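Local atomic coordinates of putative peptidyl-arginine deiminase (Chlorobium tepidum, PDB entry 1XKN), a protein that probably hydrolyses guanidinium groups as an agmatine or protein-arginine deiminase of the Porphyromonas type. Residues A[203-208]-A[220-225]; A[227-232]-A[265-270]; A[165-170]-A[257-262]; A[177-182]-A[213-218]; A[286-291]-A[337-342]. All blocks are in the same frame, centred on the assembly; numbering follows the deposited sequence.

The five contacts illustrate how nesting and crossing loops knit small sheets into one fold. From the N terminus, interaction 3 closes the long loop from 165-170 to 257-262, bringing a turn against the strand 167-171. Inside it lie interaction 4 (177-182 with 213-218), which joins two loops, and interaction 1 (203-208 with 220-225), which faces one three-stranded sheet with another. These two cross, since 203-208 falls between the segments of interaction 4. Interaction 2 opens at 227-232, before interaction 3 has closed, so it crosses that loop while completing a beta-alpha-beta unit. Interaction 5 (286-291 with 337-342) follows and ties the lead-in to strand 290-291 to the turn before strand 342-345, near the chain's centre.

Interaction 1. Residues A[203-208]-A[220-225]; sequences LWLGDG and DMARFV
Leu205 and Ala222 meet where two three-stranded sheets face one another, an arrangement consistent with the alpha/beta propeller of the guanidine-modifying enzymes, whose small sheets pack around a common centre. The strands 201-205 and 222-226 belong to different sheets, so the join is made by side-chain packing and, at one end, by the backbone oxygen of Asp207. Its close-packed middle is formed by Leu205 CD1, which lies 3.7 Å from Ala222 CB and 4.1 Å from CE of Met221, present here as selenomethionine; the Leu205 and Met221 side chains run alongside with opposed directions. Looser packing follows at Leu203, whose CD1 stands 4.2 Å from Phe224 CZ, the two side chains nearly perpendicular. Leu169, of the strand next to 201-205, also touches Ala222 and Phe224 and so thickens this apolar layer. At the other end the 206-208 loop reaches the solvent: the CB of Asp207 is directed away from the facing segment, and its backbone makes the approach instead. Met221 stretches toward it with CG anti to the backbone N (chi1 180°), then bends at chi3 (63°). Its CE lies 3.4 Å from Asp207 O, while its selenium sits 3.3 Å from that same carbonyl oxygen.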
# COMPACT_ATOMS: atom_id res chain seq x y z
N LEU A 203 -10.94 13.20 1.97
CA LEU A 203 -12.04 12.80 1.11
C LEU A 203 -12.52 11.43 1.56
O LEU A 203 -11.83 10.42 1.39
CB LEU A 203 -11.57 12.73 -0.34
CG LEU A 203 -10.97 14.00 -0.95
CD1 LEU A 203 -10.36 13.69 -2.30
CD2 LEU A 203 -12.05 15.07 -1.08
N TRP A 204 -13.72 11.38 2.14
CA TRP A 204 -14.27 10.13 2.65
C TRP A 204 -15.16 9.36 1.70
O TRP A 204 -16.28 9.77 1.41
CB TRP A 204 -15.06 10.38 3.94
CG TRP A 204 -14.25 10.90 5.07
CD1 TRP A 204 -13.92 12.20 5.32
CD2 TRP A 204 -13.71 10.14 6.15
NE1 TRP A 204 -13.20 12.29 6.49
CE2 TRP A 204 -13.05 11.04 7.02
CE3 TRP A 204 -13.70 8.77 6.46
CZ2 TRP A 204 -12.40 10.62 8.18
CZ3 TRP A 204 -13.06 8.35 7.62
CH2 TRP A 204 -12.42 9.27 8.47
N LEU A 205 -14.66 8.22 1.21
CA LEU A 205 -15.46 7.36 0.34
C LEU A 205 -16.27 6.46 1.26
O LEU A 205 -16.14 6.55 2.49
CB LEU A 205 -14.56 6.52 -0.56
CG LEU A 205 -13.73 7.31 -1.58
CD1 LEU A 205 -12.87 6.35 -2.39
CD2 LEU A 205 -14.66 8.09 -2.50
N GLY A 206 -17.10 5.59 0.69
CA GLY A 206 -17.94 4.74 1.51
C GLY A 206 -17.47 3.34 1.85
O GLY A 206 -16.52 3.15 2.61
N ASP A 207 -18.17 2.35 1.30
CA ASP A 207 -17.86 0.95 1.55
C ASP A 207 -16.79 0.43 0.59
O ASP A 207 -16.52 1.04 -0.44
CB ASP A 207 -19.12 0.10 1.40
CG ASP A 207 -20.13 0.35 2.51
OD1 ASP A 207 -21.31 -0.01 2.33
OD2 ASP A 207 -19.74 0.89 3.57
N GLY A 208 -16.20 -0.71 0.95
CA GLY A 208 -15.18 -1.32 0.12
C GLY A 208 -15.73 -2.47 -0.70
O GLY A 208 -16.94 -2.54 -0.93
N ASP A 220 -8.04 -1.00 -2.28
CA ASP A 220 -8.58 -2.14 -3.03
C ASP A 220 -9.66 -1.56 -3.93
O ASP A 220 -10.38 -2.30 -4.60
CB ASP A 220 -9.21 -3.19 -2.10
CG ASP A 220 -8.20 -4.16 -1.53
OD1 ASP A 220 -7.17 -4.42 -2.19
OD2 ASP A 220 -8.44 -4.70 -0.43
N MSE A 221 -9.74 -0.23 -3.98
CA MSE A 221 -10.80 0.42 -4.75
C MSE A 221 -10.46 1.70 -5.52
O MSE A 221 -10.73 1.81 -6.71
CB MSE A 221 -11.96 0.69 -3.79
CG MSE A 221 -13.17 1.36 -4.38
SE MSE A 221 -14.59 1.36 -3.06
CE MSE A 221 -13.73 2.44 -1.71
N ALA A 222 -9.88 2.68 -4.83
CA ALA A 222 -9.55 3.96 -5.44
C ALA A 222 -8.14 4.41 -5.09
O ALA A 222 -7.68 4.22 -3.96
CB ALA A 222 -10.56 5.01 -5.00
N ARG A 223 -7.46 5.02 -6.06
CA ARG A 223 -6.08 5.47 -5.88
C ARG A 223 -5.75 6.74 -6.66
O ARG A 223 -6.20 6.92 -7.79
CB ARG A 223 -5.12 4.38 -6.36
CG ARG A 223 -5.28 3.01 -5.71
CD ARG A 223 -4.64 2.98 -4.33
NE ARG A 223 -3.25 3.42 -4.38
CZ ARG A 223 -2.25 2.70 -4.87
NH1 ARG A 223 -1.02 3.19 -4.88
NH2 ARG A 223 -2.47 1.47 -5.32
N PHE A 224 -4.96 7.63 -6.06
CA PHE A 224 -4.54 8.83 -6.78
C PHE A 224 -3.46 8.35 -7.75
O PHE A 224 -2.65 7.50 -7.40
CB PHE A 224 -3.92 9.86 -5.82
CG PHE A 224 -4.92 10.81 -5.24
CD1 PHE A 224 -5.55 11.76 -6.04
CD2 PHE A 224 -5.24 10.76 -3.88
CE1 PHE A 224 -6.49 12.64 -5.51
CE2 PHE A 224 -6.18 11.62 -3.35
CZ PHE A 224 -6.81 12.57 -4.16
N VAL A 225 -3.46 8.88 -8.98
CA VAL A 225 -2.44 8.51 -9.96
C VAL A 225 -1.60 9.75 -10.27
O VAL A 225 -0.48 9.65 -10.77
CB VAL A 225 -3.04 7.94 -11.28
CG1 VAL A 225 -3.58 6.54 -11.04
CG2 VAL A 225 -4.13 8.86 -11.81

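Interaction 2. Residues A[227-232]-A[265-270]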
# COMPACT_ATOMS: atom_id res chain seq x y z
N GLU A 227 -1.71 14.42 -9.17
CA GLU A 227 -2.26 15.47 -8.34
C GLU A 227 -3.78 15.67 -8.37
O GLU A 227 -4.39 15.96 -7.34
CB GLU A 227 -1.56 16.78 -8.68
CG GLU A 227 -1.56 17.81 -7.57
CD GLU A 227 -0.42 18.79 -7.72
OE1 GLU A 227 -0.45 19.61 -8.66
OE2 GLU A 227 0.53 18.72 -6.90
N ASN A 228 -4.39 15.52 -9.54
CA ASN A 228 -5.83 15.72 -9.63
C ASN A 228 -6.59 14.58 -10.31
O ASN A 228 -7.70 14.78 -10.79
CB ASN A 228 -6.13 17.05 -10.34
CG ASN A 228 -5.54 17.14 -11.74
OD1 ASN A 228 -5.40 18.24 -12.29
ND2 ASN A 228 -5.21 16.00 -12.32
N THR A 229 -6.00 13.39 -10.31
CA THR A 229 -6.66 12.25 -10.95
C THR A 229 -6.75 11.02 -10.05
O THR A 229 -5.76 10.59 -9.47
CB THR A 229 -5.96 11.86 -12.26
OG1 THR A 229 -5.90 13.00 -13.12
CG2 THR A 229 -6.73 10.74 -12.96
N VAL A 230 -7.96 10.47 -9.95
CA VAL A 230 -8.19 9.29 -9.14
C VAL A 230 -8.68 8.15 -10.02
O VAL A 230 -9.57 8.34 -10.86
CB VAL A 230 -9.27 9.54 -8.06
CG1 VAL A 230 -9.56 8.24 -7.30
CG2 VAL A 230 -8.79 10.61 -7.10
N VAL A 231 -8.08 6.98 -9.87
CA VAL A 231 -8.52 5.82 -10.62
C VAL A 231 -9.39 5.04 -9.65
O VAL A 231 -9.04 4.89 -8.48
CB VAL A 231 -7.34 4.93 -11.11
CG1 VAL A 231 -6.57 5.64 -12.21
CG2 VAL A 231 -6.41 4.58 -9.95
N ILE A 232 -10.53 4.57 -10.13
CA ILE A 232 -11.41 3.80 -9.27
C ILE A 232 -11.97 2.59 -10.00
O ILE A 232 -12.36 2.67 -11.16
CB ILE A 232 -12.58 4.67 -8.72
CG1 ILE A 232 -13.48 3.81 -7.83
CG2 ILE A 232 -13.37 5.29 -9.88
CD1 ILE A 232 -14.55 4.59 -7.08
N ASN A 265 -10.32 14.50 -11.77
CA ASN A 265 -10.47 13.68 -12.96
C ASN A 265 -10.63 12.25 -12.46
O ASN A 265 -9.85 11.79 -11.63
CB ASN A 265 -9.21 13.78 -13.83
CG ASN A 265 -8.96 15.18 -14.34
OD1 ASN A 265 -7.85 15.71 -14.21
ND2 ASN A 265 -9.98 15.79 -14.94
N ILE A 266 -11.65 11.56 -12.96
CA ILE A 266 -11.91 10.19 -12.53
C ILE A 266 -11.71 9.20 -13.67
O ILE A 266 -12.38 9.27 -14.70
CB ILE A 266 -13.36 10.05 -12.00
CG1 ILE A 266 -13.66 11.16 -10.99
CG2 ILE A 266 -13.56 8.68 -11.38
CD1 ILE A 266 -12.74 11.19 -9.78
N VAL A 267 -10.77 8.28 -13.49
CA VAL A 267 -10.48 7.26 -14.49
C VAL A 267 -11.02 5.92 -14.00
O VAL A 267 -10.71 5.49 -12.89
CB VAL A 267 -8.95 7.14 -14.72
CG1 VAL A 267 -8.65 5.99 -15.68
CG2 VAL A 267 -8.41 8.44 -15.28
N LYS A 268 -11.84 5.27 -14.82
CA LYS A 268 -12.41 3.99 -14.44
C LYS A 268 -11.45 2.83 -14.69
O LYS A 268 -10.73 2.80 -15.69
CB LYS A 268 -13.70 3.71 -15.22
CG LYS A 268 -14.85 4.66 -14.92
CD LYS A 268 -16.12 4.17 -15.60
CE LYS A 268 -17.28 5.12 -15.35
NZ LYS A 268 -17.07 6.43 -16.03
N LEU A 269 -11.43 1.89 -13.75
CA LEU A 269 -10.60 0.70 -13.86
C LEU A 269 -11.55 -0.48 -13.75
O LEU A 269 -12.57 -0.41 -13.06
CB LEU A 269 -9.58 0.63 -12.71
CG LEU A 269 -8.18 1.19 -13.00
CD1 LEU A 269 -7.35 1.16 -11.73
CD2 LEU A 269 -7.52 0.37 -14.09
N PRO A 270 -11.26 -1.57 -14.46
CA PRO A 270 -12.16 -2.72 -14.36
C PRO A 270 -11.90 -3.44 -13.04
O PRO A 270 -10.94 -3.13 -12.34
CB PRO A 270 -11.77 -3.57 -15.57
CG PRO A 270 -10.31 -3.29 -15.72
CD PRO A 270 -10.22 -1.80 -15.48
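The amides of Asn228 and Asn265 stand almost perpendicular, their planes 84° apart, at one end of a parallel strand pair. ND2 of Asn228 approaches OD1 of Asn265 to 3.3 Å, but the angle is too poor for a hydrogen bond. The firm link at this end is backbone to backbone, from Asn265 N to Asn228 O at 2.8 Å. Four further rungs follow, and the last, Leu269 N to Ile232 O, meets its carbonyl from 41° above the plane. One face of the pair carries Thr229, Val231, Asn265 and Val267. There Thr229 CG2 touches Val267 CG2 at 3.7 Å, Val231 CG1 packs against Val267 CB at 3.8 Å with the two valines aligned flank to flank, and Leu269 CD1 packs on Val231 CB at 3.8 Å. Thr229 OG1 bonds with Asn226 OD1, just upstream. On the opposite face, with Val230 and Lys268, Ile232 CG2 rests 3.7 Å from Ile266 CG2. The segments are the two strands of a beta-alpha-beta crossover whose helix 243-253 covers the Ile232 and Ile266 face. Helix 305-316 lies against Val231, Val267 and Leu269, while strand 222-226 runs antiparallel along the other edge of 229-233.

Interaction 3. Residues A[165-170]-A[257-262]; sequences AGLLLT and TGLDGK
Leu259 and Leu167 carry this small contact, in which a turn on the 257-262 loop leans against the start of strand 167-171. Thr257 leads in with its CB directed away from the strand, its carbonyl oxygen taking a hydrogen bond from Lys201. Gly258 comes next, its CA 4.0 Å from Leu167 CD1. Leu259 then reaches across with both branches. Its CD2 meets Leu167 CD2 at 3.9 Å, the two leucines overlapping with their tips headed opposite ways, and its CD1 comes 3.5 Å from Ala165 O. With Leu259 CG anti to the carbonyl carbon (chi1 -58°), this branch point comes 4.0 Å from Leu167 CD2. Asp260 turns back into its own loop, where OD1 accepts from Lys262 N at 2.8 Å, met from 39° above the carboxylate plane; this is an Asx turn. Gly261, at positive phi, gives its N to Gly258 O at 2.9 Å, and Lys262 O closes the loop by accepting from Gly258 N at 3.0 Å. On the strand side, Asn163 OD1 holds the backbone N of both Ala165 and Leu167. The 258-262 bonding pattern is that of a type I beta turn followed by a G1 bulge, set in the connection between helix 243-253 and strand 265-269.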
# COMPACT_ATOMS: atom_id res chain seq x y z
N ALA A 165 -0.30 16.69 -2.38
CA ALA A 165 -0.48 18.13 -2.40
C ALA A 165 -1.57 18.60 -1.44
O ALA A 165 -2.12 19.69 -1.61
CB ALA A 165 -0.80 18.60 -3.82
N GLY A 166 -1.89 17.77 -0.45
CA GLY A 166 -2.89 18.17 0.52
C GLY A 166 -4.15 17.33 0.61
O GLY A 166 -4.91 17.47 1.57
N LEU A 167 -4.38 16.46 -0.37
CA LEU A 167 -5.56 15.61 -0.34
C LEU A 167 -5.23 14.22 0.17
O LEU A 167 -4.14 13.70 -0.06
CB LEU A 167 -6.17 15.48 -1.74
CG LEU A 167 -6.54 16.77 -2.48
CD1 LEU A 167 -7.17 16.40 -3.82
CD2 LEU A 167 -7.49 17.60 -1.65
N LEU A 168 -6.19 13.63 0.87
CA LEU A 168 -6.05 12.28 1.39
C LEU A 168 -7.38 11.58 1.19
O LEU A 168 -8.43 12.06 1.64
CB LEU A 168 -5.66 12.29 2.88
CG LEU A 168 -5.48 10.91 3.53
CD1 LEU A 168 -4.48 11.00 4.67
CD2 LEU A 168 -6.82 10.38 4.02
N LEU A 169 -7.33 10.46 0.48
CA LEU A 169 -8.51 9.66 0.17
C LEU A 169 -8.57 8.47 1.13
O LEU A 169 -7.57 7.81 1.37
CB LEU A 169 -8.42 9.15 -1.27
CG LEU A 169 -9.61 8.40 -1.85
CD1 LEU A 169 -10.78 9.36 -1.99
CD2 LEU A 169 -9.25 7.80 -3.21
N THR A 170 -9.75 8.21 1.68
CA THR A 170 -9.92 7.09 2.61
C THR A 170 -11.36 6.59 2.55
O THR A 170 -12.13 7.00 1.68
CB THR A 170 -9.57 7.53 4.06
OG1 THR A 170 -9.52 6.38 4.91
CG2 THR A 170 -10.61 8.51 4.60
N THR A 257 -13.91 17.57 -5.16
CA THR A 257 -13.01 18.53 -5.78
C THR A 257 -11.68 18.66 -5.04
O THR A 257 -11.54 18.21 -3.90
CB THR A 257 -13.65 19.92 -5.80
OG1 THR A 257 -13.95 20.32 -4.46
CG2 THR A 257 -14.92 19.90 -6.63
N GLY A 258 -10.72 19.28 -5.71
CA GLY A 258 -9.42 19.49 -5.11
C GLY A 258 -9.49 20.74 -4.26
O GLY A 258 -10.57 21.32 -4.08
N LEU A 259 -8.35 21.18 -3.73
CA LEU A 259 -8.33 22.38 -2.90
C LEU A 259 -8.79 23.60 -3.69
O LEU A 259 -9.34 24.55 -3.12
CB LEU A 259 -6.92 22.61 -2.35
CG LEU A 259 -6.32 21.46 -1.53
CD1 LEU A 259 -4.89 21.79 -1.15
CD2 LEU A 259 -7.17 21.24 -0.28
N ASP A 260 -8.58 23.57 -5.01
CA ASP A 260 -8.98 24.68 -5.88
C ASP A 260 -10.46 24.67 -6.22
O ASP A 260 -10.93 25.51 -6.99
CB ASP A 260 -8.16 24.67 -7.17
CG ASP A 260 -8.19 23.32 -7.88
OD1 ASP A 260 -9.13 22.54 -7.65
OD2 ASP A 260 -7.26 23.06 -8.68
N GLY A 261 -11.19 23.71 -5.67
CA GLY A 261 -12.61 23.61 -5.94
C GLY A 261 -12.93 23.07 -7.32
O GLY A 261 -14.08 23.07 -7.74
N LYS A 262 -11.91 22.59 -8.02
CA LYS A 262 -12.07 22.04 -9.36
C LYS A 262 -12.36 20.54 -9.28
O LYS A 262 -11.79 19.83 -8.45
CB LYS A 262 -10.81 22.30 -10.19
CG LYS A 262 -10.84 21.76 -11.61
CD LYS A 262 -9.67 22.30 -12.43
CE LYS A 262 -8.31 21.92 -11.83
NZ LYS A 262 -8.08 20.44 -11.87

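Interaction 4. Residues A[177-182]-A[213-218]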
# COMPACT_ATOMS: atom_id res chain seq x y z
N ASN A 177 -14.58 2.56 11.51
CA ASN A 177 -15.00 1.30 12.13
C ASN A 177 -14.55 1.33 13.58
O ASN A 177 -13.38 1.60 13.88
CB ASN A 177 -14.38 0.09 11.42
CG ASN A 177 -14.97 -1.23 11.89
OD1 ASN A 177 -15.07 -1.48 13.09
ND2 ASN A 177 -15.36 -2.08 10.95
N PRO A 178 -15.47 1.07 14.52
CA PRO A 178 -15.14 1.07 15.95
C PRO A 178 -14.00 0.13 16.35
O PRO A 178 -13.40 0.30 17.42
CB PRO A 178 -16.46 0.69 16.61
CG PRO A 178 -17.47 1.29 15.69
CD PRO A 178 -16.93 0.93 14.33
N ASN A 179 -13.69 -0.85 15.51
CA ASN A 179 -12.62 -1.79 15.84
C ASN A 179 -11.21 -1.24 15.65
O ASN A 179 -10.23 -1.91 15.99
CB ASN A 179 -12.77 -3.12 15.06
CG ASN A 179 -12.54 -2.97 13.57
OD1 ASN A 179 -11.90 -2.03 13.11
ND2 ASN A 179 -13.04 -3.94 12.80
N ARG A 180 -11.10 -0.02 15.14
CA ARG A 180 -9.77 0.56 14.95
C ARG A 180 -9.40 1.48 16.11
O ARG A 180 -8.46 1.19 16.86
CB ARG A 180 -9.70 1.31 13.62
CG ARG A 180 -9.80 0.41 12.38
CD ARG A 180 -8.83 -0.77 12.45
NE ARG A 180 -8.45 -1.27 11.13
CZ ARG A 180 -9.24 -1.98 10.32
NH1 ARG A 180 -8.78 -2.38 9.14
NH2 ARG A 180 -10.47 -2.30 10.69
N ASN A 181 -10.13 2.58 16.25
CA ASN A 181 -9.88 3.54 17.33
C ASN A 181 -11.19 3.80 18.06
O ASN A 181 -11.84 4.83 17.87
CB ASN A 181 -9.32 4.84 16.75
CG ASN A 181 -8.01 4.64 16.03
OD1 ASN A 181 -7.95 4.64 14.79
ND2 ASN A 181 -6.94 4.44 16.79
N PRO A 182 -11.60 2.86 18.93
CA PRO A 182 -12.84 2.95 19.71
C PRO A 182 -13.11 4.30 20.36
O PRO A 182 -14.24 4.80 20.32
CB PRO A 182 -12.67 1.85 20.75
CG PRO A 182 -11.87 0.83 20.04
CD PRO A 182 -10.83 1.65 19.30
N ASP A 213 -11.15 -8.38 4.29
CA ASP A 213 -11.03 -8.51 5.74
C ASP A 213 -10.47 -7.26 6.42
O ASP A 213 -10.29 -7.24 7.64
CB ASP A 213 -10.13 -9.70 6.09
CG ASP A 213 -10.91 -10.87 6.66
OD1 ASP A 213 -10.27 -11.85 7.09
OD2 ASP A 213 -12.16 -10.83 6.68
N THR A 214 -10.20 -6.21 5.64
CA THR A 214 -9.66 -4.98 6.19
C THR A 214 -10.77 -3.98 6.53
O THR A 214 -10.49 -2.88 7.00
CB THR A 214 -8.68 -4.29 5.22
OG1 THR A 214 -9.40 -3.83 4.06
CG2 THR A 214 -7.59 -5.25 4.78
N ASP A 215 -12.01 -4.39 6.29
CA ASP A 215 -13.17 -3.54 6.55
C ASP A 215 -13.23 -2.34 5.61
O ASP A 215 -13.57 -1.22 6.03
CB ASP A 215 -13.18 -3.06 8.00
CG ASP A 215 -13.26 -4.21 8.98
OD1 ASP A 215 -14.21 -5.02 8.88
OD2 ASP A 215 -12.36 -4.32 9.84
N GLY A 216 -12.88 -2.56 4.35
CA GLY A 216 -12.96 -1.51 3.35
C GLY A 216 -11.75 -0.67 3.00
O GLY A 216 -11.88 0.52 2.76
N HIS A 217 -10.56 -1.27 2.95
CA HIS A 217 -9.37 -0.50 2.58
C HIS A 217 -9.56 0.20 1.25
O HIS A 217 -10.00 -0.40 0.27
CB HIS A 217 -8.14 -1.38 2.50
CG HIS A 217 -7.36 -1.44 3.78
ND1 HIS A 217 -6.15 -2.09 3.88
CD2 HIS A 217 -7.62 -0.92 5.00
CE1 HIS A 217 -5.70 -1.98 5.12
NE2 HIS A 217 -6.57 -1.27 5.82
N VAL A 218 -9.19 1.47 1.21
CA VAL A 218 -9.31 2.26 -0.01
C VAL A 218 -8.40 1.71 -1.10
O VAL A 218 -8.74 1.76 -2.28
CB VAL A 218 -8.98 3.75 0.26
CG1 VAL A 218 -7.48 3.93 0.52
CG2 VAL A 218 -9.44 4.61 -0.90
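OD2 of Asp215 is gripped from several sides. Arg180 NH2 reaches it at 2.9 Å in a salt bridge that uses the anti lone pair, with the oxygen close to the guanidinium plane. Asn179 ND2 donates at 3.1 Å from above the carboxylate plane (53° out of it), the two side chains meeting tip to tip. Outside the segments, Lys126 forms a second salt bridge with the same oxygen. The guanidinium is anchored elsewhere too: NH1 donates to Thr214 O at 2.8 Å, approaching from above the carbonyl plane, NH2 also donates to Asn179 OD1 at 2.8 Å, and NE pairs with Glu156. Asn179 uses both ends of its amide, OD1 to Arg180 and ND2 to Asp215; its CG sits between the backbone N and the carbonyl carbon (chi1 68°). Its backbone N is held by Asn177 OD1 at 2.9 Å in an Asx turn, making Asn177 a second-shell support. Asn177 ND2 packs against Asp215 CG at 3.6 Å, the side chains nearly perpendicular. On the facing loop, Thr214 OG1, also bonded to Asp212 OD1, accepts from His217 N at 3.0 Å in an ST motif, and Thr214 CB sits over the centre of the His217 imidazole, whose NE2 bonds to Glu156. The contact joins the loop between helices 172-175 and 186-197 to that between strands 201-205 and 222-226. One carboxylate oxygen thus gathers donors from Arg180, Asn179 and Lys126. Two basic groups there would be expected to favour ionised Asp215, and Glu156, linked to both Arg180 and His217, couples the loops into one polar network.

Interaction 5. Residues A[286-291]-A[337-342]; sequences YANFYI and IHCVTH
Tyr290 presents a ring face to Thr341, and the two side chains cross at a slant. Thr341 CB lies 4.0 Å from the ring centroid and only 11° off its normal, a CH-pi contact, while OG1 stands 3.3 Å from Tyr290 CD1 over the same ring. Tyr290 CB meets Ile337 CG2 at 3.8 Å. His338 takes a different position: its CD2 sits at the edge of the Tyr290 ring, 4.3 Å from CD1, and 3.1 Å from Phe289 O. The amide of Asn288 and the imidazole of His338 have their planes 85° apart. The backbones are joined by His338 N donating to Asn288 O at 3.0 Å, from 55° above the carbonyl plane. Both imidazole nitrogens of His338 have outside partners, ND1 with Asp219 and NE2 with Glu11, and Tyr290 OH bonds with Thr18. Arg223, which lies against the Phe289 ring, bonds to Phe289 O. An inverse gamma turn centred on Asn288 meets a type I turn from His338 to Thr341. Such a buried meeting of loops, its centre about 5 Å from the centre of the chain, is consistent with the central pocket region of the guanidine-modifying alpha/beta propeller.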
# COMPACT_ATOMS: atom_id res chain seq x y z
N TYR A 286 -7.55 -4.74 -9.13
CA TYR A 286 -6.44 -4.14 -9.85
C TYR A 286 -6.00 -2.83 -9.20
O TYR A 286 -4.93 -2.32 -9.51
CB TYR A 286 -6.81 -3.88 -11.31
CG TYR A 286 -7.20 -5.13 -12.07
CD1 TYR A 286 -6.31 -6.19 -12.20
CD2 TYR A 286 -8.45 -5.24 -12.66
CE1 TYR A 286 -6.67 -7.35 -12.89
CE2 TYR A 286 -8.82 -6.38 -13.36
CZ TYR A 286 -7.93 -7.44 -13.47
OH TYR A 286 -8.30 -8.57 -14.16
N ALA A 287 -6.83 -2.27 -8.33
CA ALA A 287 -6.48 -1.02 -7.66
C ALA A 287 -5.35 -1.26 -6.66
O ALA A 287 -4.71 -0.31 -6.20
CB ALA A 287 -7.69 -0.44 -6.95
N ASN A 288 -5.10 -2.52 -6.32
CA ASN A 288 -4.06 -2.84 -5.37
C ASN A 288 -2.70 -2.98 -6.07
O ASN A 288 -1.96 -3.93 -5.84
CB ASN A 288 -4.41 -4.14 -4.62
CG ASN A 288 -3.84 -4.17 -3.21
OD1 ASN A 288 -4.22 -3.38 -2.34
ND2 ASN A 288 -2.91 -5.09 -2.97
N PHE A 289 -2.40 -2.00 -6.92
CA PHE A 289 -1.14 -1.96 -7.66
C PHE A 289 -0.13 -1.13 -6.87
O PHE A 289 -0.49 -0.43 -5.92
CB PHE A 289 -1.36 -1.32 -9.04
CG PHE A 289 -1.85 0.11 -9.00
CD1 PHE A 289 -0.97 1.16 -8.79
CD2 PHE A 289 -3.20 0.40 -9.17
CE1 PHE A 289 -1.42 2.48 -8.74
CE2 PHE A 289 -3.67 1.71 -9.12
CZ PHE A 289 -2.78 2.76 -8.91
N TYR A 290 1.14 -1.23 -7.25
CA TYR A 290 2.18 -0.46 -6.57
C TYR A 290 2.97 0.35 -7.58
O TYR A 290 3.39 -0.18 -8.62
CB TYR A 290 3.12 -1.39 -5.80
CG TYR A 290 4.28 -0.66 -5.16
CD1 TYR A 290 4.07 0.29 -4.16
CD2 TYR A 290 5.60 -0.92 -5.54
CE1 TYR A 290 5.13 0.97 -3.56
CE2 TYR A 290 6.67 -0.25 -4.95
CZ TYR A 290 6.43 0.69 -3.96
OH TYR A 290 7.49 1.34 -3.38
N ILE A 291 3.17 1.63 -7.29
CA ILE A 291 3.93 2.50 -8.18
C ILE A 291 5.39 2.51 -7.72
O ILE A 291 5.67 2.90 -6.58
CB ILE A 291 3.41 3.96 -8.14
CG1 ILE A 291 1.92 4.00 -8.46
CG2 ILE A 291 4.19 4.81 -9.15
CD1 ILE A 291 1.25 5.31 -8.03
N ILE A 337 -0.31 -6.94 -4.26
CA ILE A 337 0.91 -6.14 -4.39
C ILE A 337 1.00 -4.89 -3.53
O ILE A 337 2.00 -4.68 -2.85
CB ILE A 337 1.16 -5.75 -5.87
CG1 ILE A 337 1.09 -6.99 -6.76
CG2 ILE A 337 2.54 -5.09 -6.01
CD1 ILE A 337 2.09 -8.08 -6.41
N HIS A 338 -0.02 -4.04 -3.57
CA HIS A 338 0.05 -2.82 -2.76
C HIS A 338 0.11 -3.13 -1.27
O HIS A 338 0.81 -2.46 -0.51
CB HIS A 338 -1.16 -1.91 -3.03
CG HIS A 338 -0.95 -0.50 -2.57
ND1 HIS A 338 -1.66 0.06 -1.52
CD2 HIS A 338 -0.08 0.45 -2.98
CE1 HIS A 338 -1.23 1.29 -1.31
NE2 HIS A 338 -0.27 1.55 -2.18
N CYS A 339 -0.60 -4.18 -0.86
CA CYS A 339 -0.64 -4.58 0.54
C CYS A 339 0.69 -5.09 1.09
O CYS A 339 0.97 -4.94 2.27
CB CYS A 339 -1.71 -5.65 0.76
SG CYS A 339 -3.40 -5.11 0.48
N VAL A 340 1.51 -5.69 0.24
CA VAL A 340 2.78 -6.24 0.71
C VAL A 340 3.99 -5.33 0.51
O VAL A 340 5.12 -5.72 0.77
CB VAL A 340 3.07 -7.62 0.06
CG1 VAL A 340 1.95 -8.59 0.41
CG2 VAL A 340 3.20 -7.48 -1.46
N THR A 341 3.74 -4.11 0.06
CA THR A 341 4.82 -3.16 -0.19
C THR A 341 4.65 -1.85 0.56
O THR A 341 3.57 -1.53 1.05
CB THR A 341 4.87 -2.79 -1.68
OG1 THR A 341 3.60 -2.23 -2.07
CG2 THR A 341 5.15 -4.00 -2.54
N HIS A 342 5.75 -1.11 0.67
CA HIS A 342 5.71 0.23 1.24
C HIS A 342 6.92 0.96 0.74
O HIS A 342 8.06 0.55 0.95
CB HIS A 342 5.69 0.26 2.77
CG HIS A 342 5.07 1.52 3.30
ND1 HIS A 342 5.56 2.77 3.00
CD2 HIS A 342 3.95 1.72 4.03
CE1 HIS A 342 4.75 3.69 3.51
NE2 HIS A 342 3.77 3.08 4.14